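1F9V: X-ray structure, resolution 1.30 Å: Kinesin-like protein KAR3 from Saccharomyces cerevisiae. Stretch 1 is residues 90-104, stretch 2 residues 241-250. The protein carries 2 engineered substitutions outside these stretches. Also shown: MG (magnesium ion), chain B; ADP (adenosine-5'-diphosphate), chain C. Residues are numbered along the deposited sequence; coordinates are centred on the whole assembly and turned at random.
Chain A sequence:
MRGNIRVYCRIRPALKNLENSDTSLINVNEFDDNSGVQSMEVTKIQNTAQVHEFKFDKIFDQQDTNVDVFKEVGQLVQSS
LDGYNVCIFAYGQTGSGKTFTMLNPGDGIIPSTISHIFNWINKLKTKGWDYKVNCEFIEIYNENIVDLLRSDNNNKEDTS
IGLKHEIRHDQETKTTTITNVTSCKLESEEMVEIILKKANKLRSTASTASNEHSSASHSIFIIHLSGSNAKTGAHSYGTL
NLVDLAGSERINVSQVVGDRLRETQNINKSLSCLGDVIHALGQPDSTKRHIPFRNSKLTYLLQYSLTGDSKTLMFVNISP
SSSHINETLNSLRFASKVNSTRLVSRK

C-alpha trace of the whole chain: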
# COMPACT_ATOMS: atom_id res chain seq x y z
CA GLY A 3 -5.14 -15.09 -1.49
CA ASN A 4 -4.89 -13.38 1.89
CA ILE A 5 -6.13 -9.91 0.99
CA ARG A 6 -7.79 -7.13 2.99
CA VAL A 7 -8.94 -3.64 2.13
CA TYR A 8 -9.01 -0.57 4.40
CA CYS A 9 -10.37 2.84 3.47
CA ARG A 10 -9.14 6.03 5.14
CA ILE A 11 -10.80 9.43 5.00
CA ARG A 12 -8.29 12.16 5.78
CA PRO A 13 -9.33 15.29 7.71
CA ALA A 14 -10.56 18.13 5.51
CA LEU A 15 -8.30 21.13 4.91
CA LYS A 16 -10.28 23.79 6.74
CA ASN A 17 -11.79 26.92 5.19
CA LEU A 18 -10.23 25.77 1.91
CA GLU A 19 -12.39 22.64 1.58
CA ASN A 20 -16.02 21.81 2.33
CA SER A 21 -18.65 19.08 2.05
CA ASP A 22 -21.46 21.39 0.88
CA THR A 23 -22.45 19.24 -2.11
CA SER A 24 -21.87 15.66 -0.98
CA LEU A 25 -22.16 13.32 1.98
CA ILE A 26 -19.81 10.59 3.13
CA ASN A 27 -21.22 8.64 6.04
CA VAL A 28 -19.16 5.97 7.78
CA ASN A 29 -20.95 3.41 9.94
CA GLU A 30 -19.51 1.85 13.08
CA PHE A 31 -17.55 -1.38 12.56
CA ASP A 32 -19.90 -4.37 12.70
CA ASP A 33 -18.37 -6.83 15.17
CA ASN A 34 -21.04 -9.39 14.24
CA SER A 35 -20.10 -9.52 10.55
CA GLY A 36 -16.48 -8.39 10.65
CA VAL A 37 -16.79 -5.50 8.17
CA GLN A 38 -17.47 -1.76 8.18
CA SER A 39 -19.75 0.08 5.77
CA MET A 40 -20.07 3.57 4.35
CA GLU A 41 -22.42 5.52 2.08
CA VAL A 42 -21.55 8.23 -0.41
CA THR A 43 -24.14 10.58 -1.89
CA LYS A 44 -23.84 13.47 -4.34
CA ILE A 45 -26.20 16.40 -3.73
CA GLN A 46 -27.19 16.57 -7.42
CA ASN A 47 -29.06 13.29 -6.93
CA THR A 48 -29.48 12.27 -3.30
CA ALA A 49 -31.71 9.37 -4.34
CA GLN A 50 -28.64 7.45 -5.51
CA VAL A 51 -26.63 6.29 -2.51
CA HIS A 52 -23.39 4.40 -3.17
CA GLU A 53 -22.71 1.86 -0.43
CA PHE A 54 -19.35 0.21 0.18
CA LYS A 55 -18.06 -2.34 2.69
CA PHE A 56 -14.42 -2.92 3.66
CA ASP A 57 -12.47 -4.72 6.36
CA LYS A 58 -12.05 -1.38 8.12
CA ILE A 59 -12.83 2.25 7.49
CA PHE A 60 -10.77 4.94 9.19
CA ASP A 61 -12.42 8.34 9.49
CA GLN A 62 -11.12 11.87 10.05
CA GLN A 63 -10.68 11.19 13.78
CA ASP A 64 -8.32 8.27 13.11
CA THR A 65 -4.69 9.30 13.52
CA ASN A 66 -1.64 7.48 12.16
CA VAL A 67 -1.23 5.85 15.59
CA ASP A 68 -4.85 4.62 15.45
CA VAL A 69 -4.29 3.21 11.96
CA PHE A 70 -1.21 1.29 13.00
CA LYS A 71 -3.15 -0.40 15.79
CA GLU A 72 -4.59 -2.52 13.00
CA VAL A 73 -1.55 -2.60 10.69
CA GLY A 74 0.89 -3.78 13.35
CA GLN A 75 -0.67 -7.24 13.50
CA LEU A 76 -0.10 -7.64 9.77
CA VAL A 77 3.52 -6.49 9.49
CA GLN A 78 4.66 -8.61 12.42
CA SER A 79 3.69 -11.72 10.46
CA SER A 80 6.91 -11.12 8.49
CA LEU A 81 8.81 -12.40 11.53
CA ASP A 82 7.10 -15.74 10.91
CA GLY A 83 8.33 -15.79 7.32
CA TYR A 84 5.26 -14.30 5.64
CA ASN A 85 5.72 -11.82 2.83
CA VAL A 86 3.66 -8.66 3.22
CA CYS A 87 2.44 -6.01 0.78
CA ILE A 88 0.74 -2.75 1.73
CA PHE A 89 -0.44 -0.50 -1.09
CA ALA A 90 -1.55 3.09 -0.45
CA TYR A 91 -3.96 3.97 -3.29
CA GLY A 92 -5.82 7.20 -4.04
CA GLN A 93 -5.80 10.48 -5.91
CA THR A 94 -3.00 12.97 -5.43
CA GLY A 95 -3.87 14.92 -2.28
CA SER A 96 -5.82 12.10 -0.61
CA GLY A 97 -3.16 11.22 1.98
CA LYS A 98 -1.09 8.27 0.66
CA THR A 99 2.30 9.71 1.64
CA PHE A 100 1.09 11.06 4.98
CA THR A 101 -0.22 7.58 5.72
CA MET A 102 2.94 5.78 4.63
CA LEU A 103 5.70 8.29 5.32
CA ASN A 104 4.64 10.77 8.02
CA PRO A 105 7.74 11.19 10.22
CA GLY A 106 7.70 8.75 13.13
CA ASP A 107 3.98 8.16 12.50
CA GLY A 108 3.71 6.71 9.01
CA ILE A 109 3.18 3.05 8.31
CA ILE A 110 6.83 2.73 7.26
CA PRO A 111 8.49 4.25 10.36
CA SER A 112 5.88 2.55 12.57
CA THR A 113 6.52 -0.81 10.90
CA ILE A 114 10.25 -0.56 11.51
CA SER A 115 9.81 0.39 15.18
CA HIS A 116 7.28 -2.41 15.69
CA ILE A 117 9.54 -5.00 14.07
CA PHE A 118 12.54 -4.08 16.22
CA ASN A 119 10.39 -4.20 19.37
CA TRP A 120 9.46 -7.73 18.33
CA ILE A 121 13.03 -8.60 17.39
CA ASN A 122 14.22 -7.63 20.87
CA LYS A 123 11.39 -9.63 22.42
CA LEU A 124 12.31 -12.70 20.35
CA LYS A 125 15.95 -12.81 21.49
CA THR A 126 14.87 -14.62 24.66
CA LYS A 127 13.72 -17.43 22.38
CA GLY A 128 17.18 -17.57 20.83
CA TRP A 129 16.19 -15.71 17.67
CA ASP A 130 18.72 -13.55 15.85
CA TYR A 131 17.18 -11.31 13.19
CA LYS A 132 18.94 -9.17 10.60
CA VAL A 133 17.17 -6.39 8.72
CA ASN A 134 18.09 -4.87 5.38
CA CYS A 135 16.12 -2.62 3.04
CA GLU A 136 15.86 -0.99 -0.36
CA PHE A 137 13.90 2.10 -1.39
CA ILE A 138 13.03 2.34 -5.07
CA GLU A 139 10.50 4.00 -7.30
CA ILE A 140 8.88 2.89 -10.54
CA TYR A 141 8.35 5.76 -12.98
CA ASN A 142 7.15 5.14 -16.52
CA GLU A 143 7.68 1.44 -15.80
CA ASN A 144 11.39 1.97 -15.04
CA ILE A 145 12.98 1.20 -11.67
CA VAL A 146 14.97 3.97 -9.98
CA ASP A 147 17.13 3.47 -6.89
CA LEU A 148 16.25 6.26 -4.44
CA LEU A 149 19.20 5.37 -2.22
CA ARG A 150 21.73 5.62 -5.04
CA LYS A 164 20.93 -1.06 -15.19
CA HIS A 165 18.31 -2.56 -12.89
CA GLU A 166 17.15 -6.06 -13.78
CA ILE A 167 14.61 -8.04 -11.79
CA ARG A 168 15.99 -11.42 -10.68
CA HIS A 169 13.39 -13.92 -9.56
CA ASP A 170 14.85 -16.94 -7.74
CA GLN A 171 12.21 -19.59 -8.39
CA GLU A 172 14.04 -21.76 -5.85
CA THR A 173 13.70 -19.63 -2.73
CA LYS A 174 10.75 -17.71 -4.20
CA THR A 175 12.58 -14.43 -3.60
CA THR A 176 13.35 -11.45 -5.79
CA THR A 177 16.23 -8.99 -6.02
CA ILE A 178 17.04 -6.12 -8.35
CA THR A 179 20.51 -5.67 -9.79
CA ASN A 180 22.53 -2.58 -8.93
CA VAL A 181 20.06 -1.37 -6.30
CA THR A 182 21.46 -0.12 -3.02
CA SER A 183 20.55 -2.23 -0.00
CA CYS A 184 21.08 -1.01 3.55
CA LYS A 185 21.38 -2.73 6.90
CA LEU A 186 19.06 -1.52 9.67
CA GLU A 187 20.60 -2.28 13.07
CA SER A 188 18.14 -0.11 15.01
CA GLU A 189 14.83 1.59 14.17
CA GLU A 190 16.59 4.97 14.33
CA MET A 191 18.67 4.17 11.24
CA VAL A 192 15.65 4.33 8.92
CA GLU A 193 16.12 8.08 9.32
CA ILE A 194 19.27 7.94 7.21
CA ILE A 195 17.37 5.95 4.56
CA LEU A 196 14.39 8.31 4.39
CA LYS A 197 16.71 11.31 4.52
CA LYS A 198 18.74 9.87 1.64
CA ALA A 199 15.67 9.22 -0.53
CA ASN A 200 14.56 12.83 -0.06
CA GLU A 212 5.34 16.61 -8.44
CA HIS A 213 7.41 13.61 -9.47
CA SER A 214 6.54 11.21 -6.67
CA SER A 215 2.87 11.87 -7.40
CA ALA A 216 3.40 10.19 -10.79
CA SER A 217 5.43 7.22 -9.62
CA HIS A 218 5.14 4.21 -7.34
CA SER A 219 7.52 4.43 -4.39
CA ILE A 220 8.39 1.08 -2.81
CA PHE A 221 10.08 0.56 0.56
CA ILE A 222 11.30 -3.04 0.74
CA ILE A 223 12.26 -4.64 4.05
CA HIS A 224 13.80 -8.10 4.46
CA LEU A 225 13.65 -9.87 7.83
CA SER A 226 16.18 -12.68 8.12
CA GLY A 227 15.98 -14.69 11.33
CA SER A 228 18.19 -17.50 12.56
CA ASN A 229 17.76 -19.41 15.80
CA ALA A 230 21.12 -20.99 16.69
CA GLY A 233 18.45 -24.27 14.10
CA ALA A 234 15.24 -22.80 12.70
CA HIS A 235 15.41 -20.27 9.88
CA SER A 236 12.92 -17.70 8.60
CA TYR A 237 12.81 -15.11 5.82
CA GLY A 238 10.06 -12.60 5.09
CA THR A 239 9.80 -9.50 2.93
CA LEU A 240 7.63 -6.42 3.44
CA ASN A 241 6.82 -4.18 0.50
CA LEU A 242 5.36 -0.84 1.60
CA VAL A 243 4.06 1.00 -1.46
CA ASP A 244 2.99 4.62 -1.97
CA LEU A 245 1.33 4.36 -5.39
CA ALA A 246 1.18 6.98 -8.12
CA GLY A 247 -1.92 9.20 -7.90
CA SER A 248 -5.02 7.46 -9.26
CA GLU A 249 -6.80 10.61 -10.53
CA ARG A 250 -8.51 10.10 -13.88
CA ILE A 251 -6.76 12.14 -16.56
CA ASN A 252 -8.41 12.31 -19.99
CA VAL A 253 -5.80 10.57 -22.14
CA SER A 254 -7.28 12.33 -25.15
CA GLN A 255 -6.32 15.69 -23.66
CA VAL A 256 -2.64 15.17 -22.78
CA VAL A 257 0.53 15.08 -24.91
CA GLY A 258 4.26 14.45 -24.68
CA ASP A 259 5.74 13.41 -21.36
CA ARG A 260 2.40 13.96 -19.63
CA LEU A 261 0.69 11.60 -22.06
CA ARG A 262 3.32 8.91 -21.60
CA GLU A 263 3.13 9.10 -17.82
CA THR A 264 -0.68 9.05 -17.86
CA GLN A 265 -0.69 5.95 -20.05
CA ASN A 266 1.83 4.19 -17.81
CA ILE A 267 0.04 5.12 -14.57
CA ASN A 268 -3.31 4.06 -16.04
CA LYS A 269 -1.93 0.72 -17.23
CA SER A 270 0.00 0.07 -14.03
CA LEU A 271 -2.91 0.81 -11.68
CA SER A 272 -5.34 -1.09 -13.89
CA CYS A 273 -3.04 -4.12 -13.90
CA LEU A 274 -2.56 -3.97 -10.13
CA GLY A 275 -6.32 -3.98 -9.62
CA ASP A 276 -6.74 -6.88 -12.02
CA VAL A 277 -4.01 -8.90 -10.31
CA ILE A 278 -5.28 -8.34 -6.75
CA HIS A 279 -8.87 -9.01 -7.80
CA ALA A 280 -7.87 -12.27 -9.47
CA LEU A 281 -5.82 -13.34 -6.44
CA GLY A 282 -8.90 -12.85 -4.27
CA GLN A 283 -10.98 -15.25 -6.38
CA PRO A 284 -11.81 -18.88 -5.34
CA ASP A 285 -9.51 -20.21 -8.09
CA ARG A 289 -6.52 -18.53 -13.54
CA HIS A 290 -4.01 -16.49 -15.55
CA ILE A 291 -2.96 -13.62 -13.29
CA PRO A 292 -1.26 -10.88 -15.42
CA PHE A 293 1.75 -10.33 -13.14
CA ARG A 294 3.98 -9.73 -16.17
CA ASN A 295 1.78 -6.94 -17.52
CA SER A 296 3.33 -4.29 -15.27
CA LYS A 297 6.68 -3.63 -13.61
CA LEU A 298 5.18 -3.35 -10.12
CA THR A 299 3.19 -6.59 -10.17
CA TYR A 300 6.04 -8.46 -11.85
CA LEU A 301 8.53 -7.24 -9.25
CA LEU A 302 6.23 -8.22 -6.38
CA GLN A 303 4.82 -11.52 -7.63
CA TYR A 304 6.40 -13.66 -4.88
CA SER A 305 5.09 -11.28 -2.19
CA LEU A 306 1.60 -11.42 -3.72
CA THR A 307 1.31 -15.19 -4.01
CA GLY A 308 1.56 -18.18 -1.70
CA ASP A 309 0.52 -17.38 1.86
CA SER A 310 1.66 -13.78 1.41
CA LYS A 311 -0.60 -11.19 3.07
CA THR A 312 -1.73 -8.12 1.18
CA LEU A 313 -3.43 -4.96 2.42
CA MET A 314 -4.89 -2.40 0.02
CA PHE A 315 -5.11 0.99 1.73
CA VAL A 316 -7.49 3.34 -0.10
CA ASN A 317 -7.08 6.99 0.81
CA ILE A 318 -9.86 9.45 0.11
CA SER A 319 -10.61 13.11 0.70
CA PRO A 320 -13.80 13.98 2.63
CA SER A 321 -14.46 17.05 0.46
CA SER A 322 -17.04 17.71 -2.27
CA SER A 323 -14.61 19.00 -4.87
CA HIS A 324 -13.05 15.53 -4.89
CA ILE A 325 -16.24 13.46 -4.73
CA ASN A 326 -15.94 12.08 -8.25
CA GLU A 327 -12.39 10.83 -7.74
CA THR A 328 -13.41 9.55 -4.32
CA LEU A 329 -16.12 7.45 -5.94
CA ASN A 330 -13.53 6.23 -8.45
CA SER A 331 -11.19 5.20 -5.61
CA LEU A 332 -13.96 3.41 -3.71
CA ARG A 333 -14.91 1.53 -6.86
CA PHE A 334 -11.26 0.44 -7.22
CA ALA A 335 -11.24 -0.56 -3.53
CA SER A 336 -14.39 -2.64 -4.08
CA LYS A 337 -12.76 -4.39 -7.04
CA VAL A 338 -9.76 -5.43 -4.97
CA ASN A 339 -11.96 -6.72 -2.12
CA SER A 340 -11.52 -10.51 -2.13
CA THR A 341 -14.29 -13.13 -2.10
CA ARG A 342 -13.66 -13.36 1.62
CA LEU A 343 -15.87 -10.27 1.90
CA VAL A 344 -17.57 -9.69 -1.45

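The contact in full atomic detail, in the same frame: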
# COMPACT_ATOMS: atom_id res chain seq x y z
N ALA A 90 -0.76 1.90 -0.73
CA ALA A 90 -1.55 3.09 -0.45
C ALA A 90 -2.01 3.57 -1.83
O ALA A 90 -1.19 3.90 -2.68
CB ALA A 90 -0.71 4.15 0.23
N TYR A 91 -3.33 3.60 -2.02
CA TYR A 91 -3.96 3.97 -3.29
C TYR A 91 -4.90 5.16 -3.11
O TYR A 91 -5.59 5.26 -2.10
CB TYR A 91 -4.77 2.77 -3.81
CG TYR A 91 -5.52 2.99 -5.10
CD1 TYR A 91 -5.02 2.48 -6.31
CD2 TYR A 91 -6.73 3.70 -5.14
CE1 TYR A 91 -5.71 2.67 -7.51
CE2 TYR A 91 -7.42 3.90 -6.34
CZ TYR A 91 -6.90 3.38 -7.52
OH TYR A 91 -7.55 3.57 -8.71
N GLY A 92 -4.94 6.04 -4.11
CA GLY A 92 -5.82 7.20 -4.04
C GLY A 92 -5.33 8.35 -4.89
O GLY A 92 -4.19 8.36 -5.35
N GLN A 93 -6.19 9.34 -5.09
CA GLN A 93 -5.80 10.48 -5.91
C GLN A 93 -4.75 11.32 -5.21
O GLN A 93 -4.59 11.25 -3.99
CB GLN A 93 -7.02 11.37 -6.20
CG GLN A 93 -7.53 12.13 -4.98
CD GLN A 93 -8.65 13.10 -5.32
OE1 GLN A 93 -8.50 13.96 -6.19
NE2 GLN A 93 -9.78 12.97 -4.63
N THR A 94 -4.01 12.10 -5.99
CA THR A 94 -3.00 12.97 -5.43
C THR A 94 -3.75 13.93 -4.48
O THR A 94 -4.78 14.49 -4.85
CB THR A 94 -2.28 13.75 -6.55
OG1 THR A 94 -1.53 12.83 -7.34
CG2 THR A 94 -1.33 14.79 -5.98
N GLY A 95 -3.24 14.06 -3.26
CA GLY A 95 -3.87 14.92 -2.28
C GLY A 95 -4.77 14.17 -1.30
O GLY A 95 -5.30 14.76 -0.36
N SER A 96 -4.95 12.87 -1.50
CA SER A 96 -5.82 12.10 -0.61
C SER A 96 -5.18 11.66 0.71
O SER A 96 -5.90 11.34 1.66
CB SER A 96 -6.40 10.89 -1.35
OG SER A 96 -5.38 9.98 -1.75
N GLY A 97 -3.85 11.62 0.76
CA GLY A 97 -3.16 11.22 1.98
C GLY A 97 -2.27 9.97 1.95
O GLY A 97 -1.90 9.47 3.00
N LYS A 98 -1.93 9.47 0.76
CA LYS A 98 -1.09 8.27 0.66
C LYS A 98 0.27 8.42 1.36
O LYS A 98 0.66 7.57 2.17
CB LYS A 98 -0.84 7.91 -0.81
CG LYS A 98 -2.09 7.49 -1.57
CD LYS A 98 -1.82 7.25 -3.05
CE LYS A 98 -1.11 8.41 -3.72
NZ LYS A 98 -2.01 9.59 -3.94
N THR A 99 0.99 9.48 1.04
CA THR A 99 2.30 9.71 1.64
C THR A 99 2.23 9.99 3.13
O THR A 99 3.08 9.52 3.88
CB THR A 99 3.01 10.85 0.93
OG1 THR A 99 3.16 10.51 -0.44
CG2 THR A 99 4.39 11.09 1.53
N PHE A 100 1.24 10.76 3.56
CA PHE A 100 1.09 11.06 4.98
C PHE A 100 0.89 9.74 5.72
O PHE A 100 1.47 9.49 6.77
CB PHE A 100 -0.12 11.96 5.24
CG PHE A 100 -0.27 12.37 6.68
CD1 PHE A 100 -0.94 11.54 7.59
CD2 PHE A 100 0.26 13.57 7.14
CE1 PHE A 100 -1.07 11.91 8.93
CE2 PHE A 100 0.14 13.94 8.48
CZ PHE A 100 -0.53 13.11 9.38
N THR A 101 0.07 8.88 5.13
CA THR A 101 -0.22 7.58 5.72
C THR A 101 1.00 6.68 5.79
O THR A 101 1.26 6.05 6.81
CB THR A 101 -1.33 6.87 4.93
OG1 THR A 101 -2.57 7.56 5.13
CG2 THR A 101 -1.48 5.41 5.37
N MET A 102 1.76 6.64 4.70
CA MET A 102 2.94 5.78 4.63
C MET A 102 4.24 6.36 5.16
O MET A 102 5.05 5.63 5.75
CB MET A 102 3.18 5.34 3.18
CG MET A 102 2.00 4.67 2.50
SD MET A 102 1.54 3.13 3.27
CE MET A 102 2.98 2.14 2.89
N LEU A 103 4.44 7.65 4.96
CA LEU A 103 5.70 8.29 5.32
C LEU A 103 5.72 9.40 6.38
O LEU A 103 6.78 9.98 6.62
CB LEU A 103 6.36 8.83 4.05
CG LEU A 103 7.45 8.07 3.28
CD1 LEU A 103 7.87 6.82 4.01
CD2 LEU A 103 6.94 7.75 1.89
N ASN A 104 4.60 9.71 7.02
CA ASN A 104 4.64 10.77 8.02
C ASN A 104 5.75 10.46 9.02
O ASN A 104 5.82 9.36 9.56
CB ASN A 104 3.30 10.89 8.77
CG ASN A 104 3.18 12.20 9.51
OD1 ASN A 104 3.42 13.27 8.94
ND2 ASN A 104 2.81 12.14 10.79
N ASN A 241 6.77 -5.15 1.58
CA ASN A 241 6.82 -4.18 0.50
C ASN A 241 5.77 -3.13 0.81
O ASN A 241 4.57 -3.40 0.71
CB ASN A 241 6.54 -4.87 -0.83
CG ASN A 241 7.41 -6.09 -1.04
OD1 ASN A 241 8.53 -5.98 -1.53
ND2 ASN A 241 6.90 -7.26 -0.65
N LEU A 242 6.23 -1.96 1.22
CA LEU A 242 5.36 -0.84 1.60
C LEU A 242 5.34 0.16 0.44
O LEU A 242 6.31 0.88 0.21
CB LEU A 242 5.89 -0.22 2.90
CG LEU A 242 6.23 -1.29 3.96
CD1 LEU A 242 6.72 -0.63 5.23
CD2 LEU A 242 5.01 -2.15 4.24
N VAL A 243 4.21 0.19 -0.26
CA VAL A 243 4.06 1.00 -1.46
C VAL A 243 3.16 2.23 -1.38
O VAL A 243 2.02 2.16 -0.92
CB VAL A 243 3.53 0.12 -2.63
CG1 VAL A 243 3.59 0.87 -3.96
CG2 VAL A 243 4.33 -1.18 -2.70
N ASP A 244 3.69 3.34 -1.88
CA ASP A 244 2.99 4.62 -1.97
C ASP A 244 2.78 4.77 -3.48
O ASP A 244 3.66 5.25 -4.20
CB ASP A 244 3.89 5.72 -1.40
CG ASP A 244 3.26 7.09 -1.45
OD1 ASP A 244 2.14 7.24 -1.98
OD2 ASP A 244 3.91 8.03 -0.94
N LEU A 245 1.63 4.34 -3.96
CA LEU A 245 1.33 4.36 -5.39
C LEU A 245 1.22 5.73 -6.04
O LEU A 245 1.05 6.75 -5.37
CB LEU A 245 0.04 3.58 -5.66
CG LEU A 245 0.02 2.09 -5.31
CD1 LEU A 245 -1.41 1.56 -5.33
CD2 LEU A 245 0.88 1.31 -6.31
N ALA A 246 1.33 5.75 -7.36
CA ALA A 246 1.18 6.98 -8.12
C ALA A 246 -0.29 7.41 -7.97
O ALA A 246 -1.17 6.56 -7.80
CB ALA A 246 1.49 6.72 -9.60
N GLY A 247 -0.55 8.71 -8.02
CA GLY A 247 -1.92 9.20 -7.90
C GLY A 247 -2.86 8.53 -8.89
O GLY A 247 -2.54 8.39 -10.07
N SER A 248 -4.05 8.14 -8.42
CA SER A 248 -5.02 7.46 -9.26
C SER A 248 -6.01 8.36 -10.01
O SER A 248 -6.88 7.85 -10.71
CB SER A 248 -5.83 6.48 -8.41
OG SER A 248 -6.50 7.19 -7.37
N GLU A 249 -5.87 9.68 -9.87
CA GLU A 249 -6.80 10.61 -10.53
C GLU A 249 -6.95 10.34 -12.02
O GLU A 249 -5.97 10.14 -12.72
CB GLU A 249 -6.37 12.06 -10.30
CG GLU A 249 -4.96 12.38 -10.72
CD GLU A 249 -3.97 12.24 -9.57
OE1 GLU A 249 -4.23 11.45 -8.64
OE2 GLU A 249 -2.93 12.93 -9.61
N ARG A 250 -8.20 10.34 -12.48
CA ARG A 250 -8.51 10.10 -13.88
C ARG A 250 -8.17 11.29 -14.75
O ARG A 250 -8.78 12.36 -14.63
CB ARG A 250 -10.00 9.75 -14.04
CG ARG A 250 -10.40 9.42 -15.47
CD ARG A 250 -10.78 7.95 -15.59
NE ARG A 250 -9.67 7.11 -16.04
CZ ARG A 250 -8.71 6.65 -15.25
NH1 ARG A 250 -8.70 6.95 -13.96
NH2 ARG A 250 -7.75 5.88 -15.75
MG MG B . 2.30 11.61 -2.12
PB ADP C . -0.99 12.18 -1.42
O1B ADP C . -2.10 11.20 -1.54
O2B ADP C . 0.38 11.44 -1.03
O3B ADP C . -0.85 13.00 -2.65
PA ADP C . -0.35 13.64 0.99
O1A ADP C . -0.17 12.57 1.97
O2A ADP C . 0.96 14.06 0.49
O3A ADP C . -1.26 13.13 -0.19
O5' ADP C . -1.04 14.90 1.65
C5' ADP C . -2.25 15.56 1.27
C4' ADP C . -2.40 16.71 2.31
O4' ADP C . -3.29 16.23 3.32
C3' ADP C . -1.09 17.04 3.05
O3' ADP C . -0.95 18.44 3.33
C2' ADP C . -1.14 16.22 4.33
O2' ADP C . -0.31 16.75 5.38
C1' ADP C . -2.63 16.17 4.61
N9 ADP C . -3.06 14.89 5.25
C8 ADP C . -3.25 13.73 4.58
N7 ADP C . -3.66 12.80 5.42
C5 ADP C . -3.74 13.32 6.61
C6 ADP C . -4.10 12.85 7.87
N6 ADP C . -4.48 11.58 8.01
N1 ADP C . -4.07 13.68 8.95
C2 ADP C . -3.70 14.98 8.84
N3 ADP C . -3.34 15.45 7.63
C4 ADP C . -3.35 14.67 6.51
O HOH W 1 -3.23 5.32 -6.34
O HOH W 2 1.92 9.59 -2.97
O HOH W 3 2.75 13.50 -1.14
O HOH W 4 1.30 12.58 -3.93
O HOH W 5 4.32 11.84 -2.98

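The two stretches, at least 140 residues apart in sequence at every point of contact, bury 671 Å² between them, and backbone pairing forms the base of the contact. Ala90 and Asp244 lie side by side in a parallel bridge: Ala90 N donates to Val243 O (2.8 Å), and Leu245 N donates to Ala90 O (3.1 Å). Both side chains of the pair point to the same face of the sheet, the one on which helix 98-103 packs, running nearly antiparallel to strand 241-244. The small methyl of Ala90 occupies little of this buried space. Farther along, Ser248 N donates to Gly92 O (3.1 Å), which Gly247 CA also approaches at 3.5 Å in a CA-H...O contact. A water extends the pairing, accepting from Gly92 N (2.9 Å) and donating to Ala246 O (2.8 Å).

Two acidic side chains supply the remaining direct hydrogen bonds. Glu249 bends back with chi1 in p so that its carboxylate meets the turn that begins at Gln93: Thr94 N donates to OE1 of Glu249 (2.7 Å) and Thr94 OG1 to OE2 of Glu249 (2.7 Å). A carboxylate suits this place because its two oxygens can take the backbone and side-chain donors of one residue together. Asp244, extended with chi1 in t, accepts from Thr99 OG1 through OD2 (2.6 Å). The same Thr99 OG1 binds magnesium at 2.2 Å, and a water on the metal donates to Asp244 OD1 (2.6 Å), so Asp244 is tied to the ion both through a threonine and through a water.

Lys98 leaves the helix toward stretch 2, its CE packing 3.2 Å from Leu245 O. Its ammonium then donates within its own stretch, from NZ to Gly92 O (2.9 Å), and from NZ to ADP O1B (2.9 Å). Gly92 O therefore receives both Lys98 NZ and Ser248 N, linking the nucleotide-binding loop to stretch 2.

Apolar contacts fill the flanks. Met102, with all three chi angles in m, places CE 3.7 Å from Leu242 CB. The CD1 of Leu245 lies at the edge of the Tyr91 ring, 3.9 Å from Tyr91 CD1, while the ring's outer end reaches Ser248, with OH 3.4 Å from Ser248 CB.

Glycine fits two tight places. At Gly92 the backbone angles would jam a CB against the preceding carbonyl, and that CB would also clash with Ser96 OG; at Gly247 a CB would fall 2.3 Å from Thr94 OG1.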